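Long-range contact in exported protein (Bacteroides fragilis, PDB 4I17), which is of unknown function but carries tetratricopeptide repeats, helical-hairpin units that commonly serve as scaffolds for binding other proteins: residues A[113-127]-A[139-151]. Sequence-based numbering, arbitrary orientation.
Sequences EKLYAIYYLKEGQKF and NYKHATDVTSKKW. With SO4 (sulfate ion), chain D; SO4 (sulfate ion), chain B.
Backbones come closest at Ala117 and Ala143, where residues 113-127 of helix 110-129 run nearly antiparallel to residues 139-143 of helix 133-143, the axes of these segments at 161° and 7.7 Å apart at closest approach; the loop beyond continues past Glu113 into helix 149-174. Small residues permit this closeness: Gly124 CA lies over one face of the Tyr140 ring, 3.9 Å from its centroid, while the Tyr140 hydroxyl bonds to Gln128. The Asn139 side chain sits as a knob among Tyr120, Glu123, Gly124 and Phe127, its OD1 at the edge of the Tyr120 ring and its ND2 donating to Lys135 O. His142 CB stands over the centre of the same tyrosine ring, 3.5 Å from the centroid, and the imidazole continues as an offset stack with planes 18° apart. With chi1 at -179° the Tyr116 ring swings past Val146 CG1, bringing OH within 3.0 Å of Asp145 OD2. At the other end, Trp151 is a second knob, with Ala117 CB 3.6 Å from CE3 and Leu121 CD1 at the ring edge. Extended beyond CG, Glu113 carries its carboxylate to the loop. OE1 accepts from Ser148 N on the syn side, whereas OE2 takes both Thr147 OG1, at 2.6 Å and also syn, and Thr147 N, from above the carboxylate plane. Ser148 OG in turn caps helix 149-174 by accepting from Trp151 N at 3.2 Å, and donates to a sulfate ion, probably from the crystallisation liquor, that also accepts from Lys149 N. Such antiparallel packing is consistent with the TPR family; three bonds to one carboxylate fix the connecting loop, and the nearby N-terminus of helix 149-174 would be expected to favour the negative charge of Glu113.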
loop_
_atom_site.group_PDB
_atom_site.type_symbol
_atom_site.label_atom_id
_atom_site.label_comp_id
_atom_site.label_asym_id
_atom_site.label_seq_id
_atom_site.Cartn_x
_atom_site.Cartn_y
_atom_site.Cartn_z
ATOM N N GLU A 113 -7.395 -0.097 2.148
ATOM C CA GLU A 113 -6.902 1.161 1.563
ATOM C C GLU A 113 -5.709 1.679 2.332
ATOM O O GLU A 113 -4.779 2.153 1.683
ATOM C CB GLU A 113 -7.971 2.256 1.476
ATOM C CG GLU A 113 -8.990 2.041 0.373
ATOM C CD GLU A 113 -9.799 3.260 -0.040
ATOM O OE1 GLU A 113 -9.688 4.329 0.611
ATOM O OE2 GLU A 113 -10.530 3.148 -1.049
ATOM N N LYS A 114 -5.710 1.577 3.692
ATOM C CA LYS A 114 -4.579 2.058 4.488
ATOM C C LYS A 114 -3.322 1.286 4.127
ATOM O O LYS A 114 -2.318 1.905 3.852
ATOM C CB LYS A 114 -4.839 1.973 6.000
ATOM C CG LYS A 114 -5.801 3.030 6.533
ATOM C CD LYS A 114 -6.085 2.801 8.021
ATOM C CE LYS A 114 -6.962 3.874 8.632
ATOM N NZ LYS A 114 -8.365 3.809 8.143
ATOM N N LEU A 115 -3.384 -0.064 4.085
ATOM C CA LEU A 115 -2.203 -0.874 3.752
ATOM C C LEU A 115 -1.671 -0.599 2.339
ATOM O O LEU A 115 -0.449 -0.510 2.136
ATOM C CB LEU A 115 -2.537 -2.356 3.902
ATOM C CG LEU A 115 -2.971 -2.751 5.314
ATOM C CD1 LEU A 115 -3.618 -4.142 5.323
ATOM C CD2 LEU A 115 -1.810 -2.653 6.292
ATOM N N TYR A 116 -2.577 -0.477 1.381
ATOM C CA TYR A 116 -2.235 -0.199 -0.014
ATOM C C TYR A 116 -1.515 1.149 -0.118
ATOM O O TYR A 116 -0.450 1.269 -0.725
ATOM C CB TYR A 116 -3.534 -0.167 -0.843
ATOM C CG TYR A 116 -3.334 0.086 -2.319
ATOM C CD1 TYR A 116 -3.147 -0.969 -3.209
ATOM C CD2 TYR A 116 -3.350 1.383 -2.835
ATOM C CE1 TYR A 116 -2.984 -0.739 -4.575
ATOM C CE2 TYR A 116 -3.132 1.625 -4.193
ATOM C CZ TYR A 116 -2.993 0.556 -5.061
ATOM O OH TYR A 116 -2.817 0.778 -6.401
ATOM N N ALA A 117 -2.140 2.177 0.441
ATOM C CA ALA A 117 -1.579 3.513 0.371
ATOM C C ALA A 117 -0.264 3.581 1.147
ATOM O O ALA A 117 0.654 4.223 0.660
ATOM C CB ALA A 117 -2.575 4.519 0.908
ATOM N N ILE A 118 -0.150 2.931 2.329
ATOM C CA ILE A 118 1.110 3.012 3.102
ATOM C C ILE A 118 2.244 2.384 2.282
ATOM O O ILE A 118 3.358 2.919 2.251
ATOM C CB ILE A 118 0.939 2.372 4.513
ATOM C CG1 ILE A 118 0.138 3.361 5.390
ATOM C CG2 ILE A 118 2.308 2.026 5.182
ATOM C CD1 ILE A 118 -0.559 2.734 6.543
ATOM N N TYR A 119 1.952 1.280 1.607
ATOM C CA TYR A 119 2.975 0.595 0.808
ATOM C C TYR A 119 3.577 1.542 -0.249
ATOM O O TYR A 119 4.807 1.658 -0.384
ATOM C CB TYR A 119 2.363 -0.632 0.120
ATOM C CG TYR A 119 3.351 -1.300 -0.802
ATOM C CD1 TYR A 119 4.263 -2.234 -0.317
ATOM C CD2 TYR A 119 3.420 -0.957 -2.150
ATOM C CE1 TYR A 119 5.218 -2.815 -1.157
ATOM C CE2 TYR A 119 4.369 -1.528 -2.996
ATOM C CZ TYR A 119 5.246 -2.481 -2.498
ATOM O OH TYR A 119 6.161 -3.078 -3.322
ATOM N N TYR A 120 2.689 2.172 -1.038
ATOM C CA TYR A 120 3.111 3.054 -2.102
ATOM C C TYR A 120 3.710 4.364 -1.575
ATOM O O TYR A 120 4.626 4.883 -2.222
ATOM C CB TYR A 120 1.961 3.318 -3.081
ATOM C CG TYR A 120 1.821 2.161 -4.054
ATOM C CD1 TYR A 120 2.874 1.804 -4.898
ATOM C CD2 TYR A 120 0.646 1.407 -4.111
ATOM C CE1 TYR A 120 2.750 0.754 -5.810
ATOM C CE2 TYR A 120 0.508 0.361 -5.022
ATOM C CZ TYR A 120 1.569 0.028 -5.858
ATOM O OH TYR A 120 1.461 -1.010 -6.754
ATOM N N LEU A 121 3.224 4.895 -0.433
ATOM C CA LEU A 121 3.853 6.120 0.112
ATOM C C LEU A 121 5.292 5.813 0.596
ATOM O O LEU A 121 6.195 6.614 0.387
ATOM C CB LEU A 121 3.024 6.680 1.259
ATOM C CG LEU A 121 1.631 7.232 0.874
ATOM C CD1 LEU A 121 0.773 7.444 2.113
ATOM C CD2 LEU A 121 1.737 8.472 0.033
ATOM N N LYS A 122 5.491 4.638 1.201
ATOM C CA LYS A 122 6.816 4.197 1.677
ATOM C C LYS A 122 7.751 3.948 0.498
ATOM O O LYS A 122 8.904 4.350 0.571
ATOM C CB LYS A 122 6.692 2.936 2.537
ATOM N N GLU A 123 7.251 3.323 -0.601
ATOM C CA GLU A 123 8.034 3.107 -1.824
ATOM C C GLU A 123 8.423 4.450 -2.435
ATOM O O GLU A 123 9.593 4.644 -2.787
ATOM C CB GLU A 123 7.258 2.272 -2.858
ATOM C CG GLU A 123 7.162 0.794 -2.510
ATOM C CD GLU A 123 8.519 0.116 -2.462
ATOM O OE1 GLU A 123 9.142 -0.016 -3.539
ATOM O OE2 GLU A 123 9.000 -0.185 -1.345
ATOM N N GLY A 124 7.453 5.375 -2.545
ATOM C CA GLY A 124 7.731 6.702 -3.092
ATOM C C GLY A 124 8.809 7.428 -2.294
ATOM O O GLY A 124 9.710 8.044 -2.873
ATOM N N GLN A 125 8.731 7.335 -0.953
ATOM C CA GLN A 125 9.688 7.971 -0.024
ATOM C C GLN A 125 11.085 7.402 -0.228
ATOM O O GLN A 125 12.071 8.152 -0.293
ATOM C CB GLN A 125 9.215 7.777 1.432
ATOM C CG GLN A 125 9.928 8.680 2.430
ATOM C CD GLN A 125 9.550 8.416 3.870
ATOM O OE1 GLN A 125 10.411 8.175 4.726
ATOM N NE2 GLN A 125 8.270 8.528 4.186
ATOM N N LYS A 126 11.165 6.076 -0.381
ATOM C CA LYS A 126 12.420 5.359 -0.599
ATOM C C LYS A 126 13.071 5.830 -1.915
ATOM O O LYS A 126 14.256 6.157 -1.910
ATOM C CB LYS A 126 12.135 3.845 -0.604
ATOM C CG LYS A 126 13.352 2.955 -0.831
ATOM C CD LYS A 126 12.939 1.520 -1.179
ATOM C CE LYS A 126 12.458 1.344 -2.608
ATOM N NZ LYS A 126 13.575 1.416 -3.588
ATOM N N PHE A 127 12.288 5.949 -3.009
ATOM C CA PHE A 127 12.826 6.404 -4.300
ATOM C C PHE A 127 13.174 7.892 -4.282
ATOM O O PHE A 127 14.166 8.288 -4.897
ATOM C CB PHE A 127 11.876 6.102 -5.463
ATOM C CG PHE A 127 11.866 4.633 -5.837
ATOM C CD1 PHE A 127 12.963 4.049 -6.465
ATOM C CD2 PHE A 127 10.739 3.851 -5.618
ATOM C CE1 PHE A 127 12.949 2.697 -6.821
ATOM C CE2 PHE A 127 10.717 2.498 -5.988
ATOM C CZ PHE A 127 11.826 1.928 -6.582
ATOM N N ASN A 139 5.152 5.782 -7.829
ATOM C CA ASN A 139 4.666 5.195 -6.579
ATOM C C ASN A 139 3.676 6.122 -5.872
ATOM O O ASN A 139 2.599 5.661 -5.474
ATOM C CB ASN A 139 5.852 4.824 -5.676
ATOM C CG ASN A 139 6.483 3.552 -6.167
ATOM O OD1 ASN A 139 5.983 2.461 -5.913
ATOM N ND2 ASN A 139 7.506 3.662 -6.993
ATOM N N TYR A 140 3.986 7.419 -5.732
ATOM C CA TYR A 140 3.007 8.301 -5.094
ATOM C C TYR A 140 1.715 8.374 -5.906
ATOM O O TYR A 140 0.657 8.439 -5.308
ATOM C CB TYR A 140 3.549 9.708 -4.888
ATOM C CG TYR A 140 4.733 9.815 -3.946
ATOM C CD1 TYR A 140 4.708 9.207 -2.693
ATOM C CD2 TYR A 140 5.812 10.653 -4.246
ATOM C CE1 TYR A 140 5.730 9.406 -1.769
ATOM C CE2 TYR A 140 6.852 10.844 -3.335
ATOM C CZ TYR A 140 6.806 10.217 -2.103
ATOM O OH TYR A 140 7.800 10.424 -1.179
ATOM N N LYS A 141 1.789 8.317 -7.253
ATOM C CA LYS A 141 0.562 8.310 -8.085
ATOM C C LYS A 141 -0.304 7.102 -7.797
ATOM O O LYS A 141 -1.539 7.229 -7.735
ATOM C CB LYS A 141 0.910 8.355 -9.574
ATOM C CG LYS A 141 1.306 9.761 -9.991
ATOM C CD LYS A 141 0.843 10.047 -11.408
ATOM C CE LYS A 141 1.097 11.481 -11.772
ATOM N NZ LYS A 141 -0.048 12.123 -12.475
ATOM N N HIS A 142 0.321 5.930 -7.564
ATOM C CA HIS A 142 -0.452 4.731 -7.200
ATOM C C HIS A 142 -1.150 4.915 -5.872
ATOM O O HIS A 142 -2.272 4.432 -5.695
ATOM C CB HIS A 142 0.447 3.509 -7.132
ATOM C CG HIS A 142 0.777 2.914 -8.467
ATOM N ND1 HIS A 142 -0.174 2.202 -9.192
ATOM C CD2 HIS A 142 1.954 2.871 -9.132
ATOM C CE1 HIS A 142 0.450 1.768 -10.277
ATOM N NE2 HIS A 142 1.732 2.163 -10.298
ATOM N N ALA A 143 -0.531 5.650 -4.926
ATOM C CA ALA A 143 -1.197 5.868 -3.629
ATOM C C ALA A 143 -2.429 6.781 -3.790
ATOM O O ALA A 143 -3.242 6.832 -2.887
ATOM C CB ALA A 143 -0.225 6.459 -2.606
ATOM N N THR A 144 -2.577 7.485 -4.930
ATOM C CA THR A 144 -3.764 8.333 -5.176
ATOM C C THR A 144 -4.951 7.475 -5.661
ATOM O O THR A 144 -6.052 8.014 -5.754
ATOM C CB THR A 144 -3.492 9.501 -6.181
ATOM O OG1 THR A 144 -3.348 8.987 -7.506
ATOM C CG2 THR A 144 -2.284 10.349 -5.830
ATOM N N ASP A 145 -4.747 6.150 -5.947
ATOM C CA ASP A 145 -5.799 5.206 -6.413
ATOM C C ASP A 145 -6.823 4.833 -5.328
ATOM O O ASP A 145 -7.813 4.162 -5.623
ATOM C CB ASP A 145 -5.199 3.889 -6.950
ATOM C CG ASP A 145 -4.203 3.994 -8.093
ATOM O OD1 ASP A 145 -4.204 5.035 -8.796
ATOM O OD2 ASP A 145 -3.434 3.019 -8.301
ATOM N N VAL A 146 -6.569 5.210 -4.081
ATOM C CA VAL A 146 -7.488 4.948 -2.975
ATOM C C VAL A 146 -8.683 5.912 -3.110
ATOM O O VAL A 146 -8.539 6.985 -3.707
ATOM C CB VAL A 146 -6.797 5.048 -1.590
ATOM C CG1 VAL A 146 -5.735 3.954 -1.408
ATOM C CG2 VAL A 146 -6.199 6.426 -1.360
ATOM N N THR A 147 -9.839 5.538 -2.572
ATOM C CA THR A 147 -11.033 6.380 -2.668
ATOM C C THR A 147 -11.050 7.432 -1.568
ATOM O O THR A 147 -11.711 8.452 -1.725
ATOM C CB THR A 147 -12.326 5.528 -2.617
ATOM O OG1 THR A 147 -12.447 4.940 -1.330
ATOM C CG2 THR A 147 -12.362 4.457 -3.678
ATOM N N SER A 148 -10.326 7.191 -0.473
ATOM C CA SER A 148 -10.237 8.085 0.680
ATOM C C SER A 148 -9.644 9.430 0.269
ATOM O O SER A 148 -8.528 9.447 -0.261
ATOM C CB SER A 148 -9.351 7.449 1.743
ATOM O OG SER A 148 -8.978 8.400 2.725
ATOM N N LYS A 149 -10.378 10.546 0.510
ATOM C CA LYS A 149 -9.870 11.900 0.204
ATOM C C LYS A 149 -8.641 12.236 1.074
ATOM O O LYS A 149 -7.730 12.919 0.618
ATOM C CB LYS A 149 -10.970 12.939 0.468
ATOM C CG LYS A 149 -12.094 12.942 -0.562
ATOM C CD LYS A 149 -13.172 14.012 -0.250
ATOM C CE LYS A 149 -12.681 15.443 -0.360
ATOM N NZ LYS A 149 -13.679 16.421 0.148
ATOM N N LYS A 150 -8.615 11.757 2.327
ATOM C CA LYS A 150 -7.498 12.009 3.250
ATOM C C LYS A 150 -6.209 11.377 2.743
ATOM O O LYS A 150 -5.160 12.030 2.719
ATOM C CB LYS A 150 -7.822 11.492 4.669
ATOM C CG LYS A 150 -9.041 12.148 5.338
ATOM C CD LYS A 150 -8.900 13.650 5.565
ATOM C CE LYS A 150 -10.222 14.330 5.832
ATOM N NZ LYS A 150 -10.075 15.812 5.868
ATOM N N TRP A 151 -6.274 10.108 2.335
ATOM C CA TRP A 151 -5.090 9.411 1.850
ATOM C C TRP A 151 -4.674 9.938 0.512
ATOM O O TRP A 151 -3.476 9.993 0.219
ATOM C CB TRP A 151 -5.348 7.919 1.797
ATOM C CG TRP A 151 -5.334 7.342 3.178
ATOM C CD1 TRP A 151 -6.388 7.259 4.044
ATOM C CD2 TRP A 151 -4.178 6.897 3.902
ATOM N NE1 TRP A 151 -5.960 6.752 5.259
ATOM C CE2 TRP A 151 -4.613 6.503 5.189
ATOM C CE3 TRP A 151 -2.807 6.832 3.604
ATOM C CZ2 TRP A 151 -3.730 6.031 6.162
ATOM C CZ3 TRP A 151 -1.951 6.279 4.545
ATOM C CH2 TRP A 151 -2.416 5.900 5.810
HETATM S S SO4 D . -12.304 10.453 3.751
HETATM O O1 SO4 D . -11.237 9.521 4.123
HETATM O O2 SO4 D . -12.627 10.371 2.309
HETATM O O3 SO4 D . -13.497 10.119 4.536
HETATM O O4 SO4 D . -11.903 11.818 4.066
HETATM S S SO4 B . -6.859 15.350 8.709
HETATM O O1 SO4 B . -5.775 14.741 7.954
HETATM O O2 SO4 B . -7.580 14.313 9.444
HETATM O O3 SO4 B . -6.336 16.332 9.654
HETATM O O4 SO4 B . -7.758 16.010 7.768
#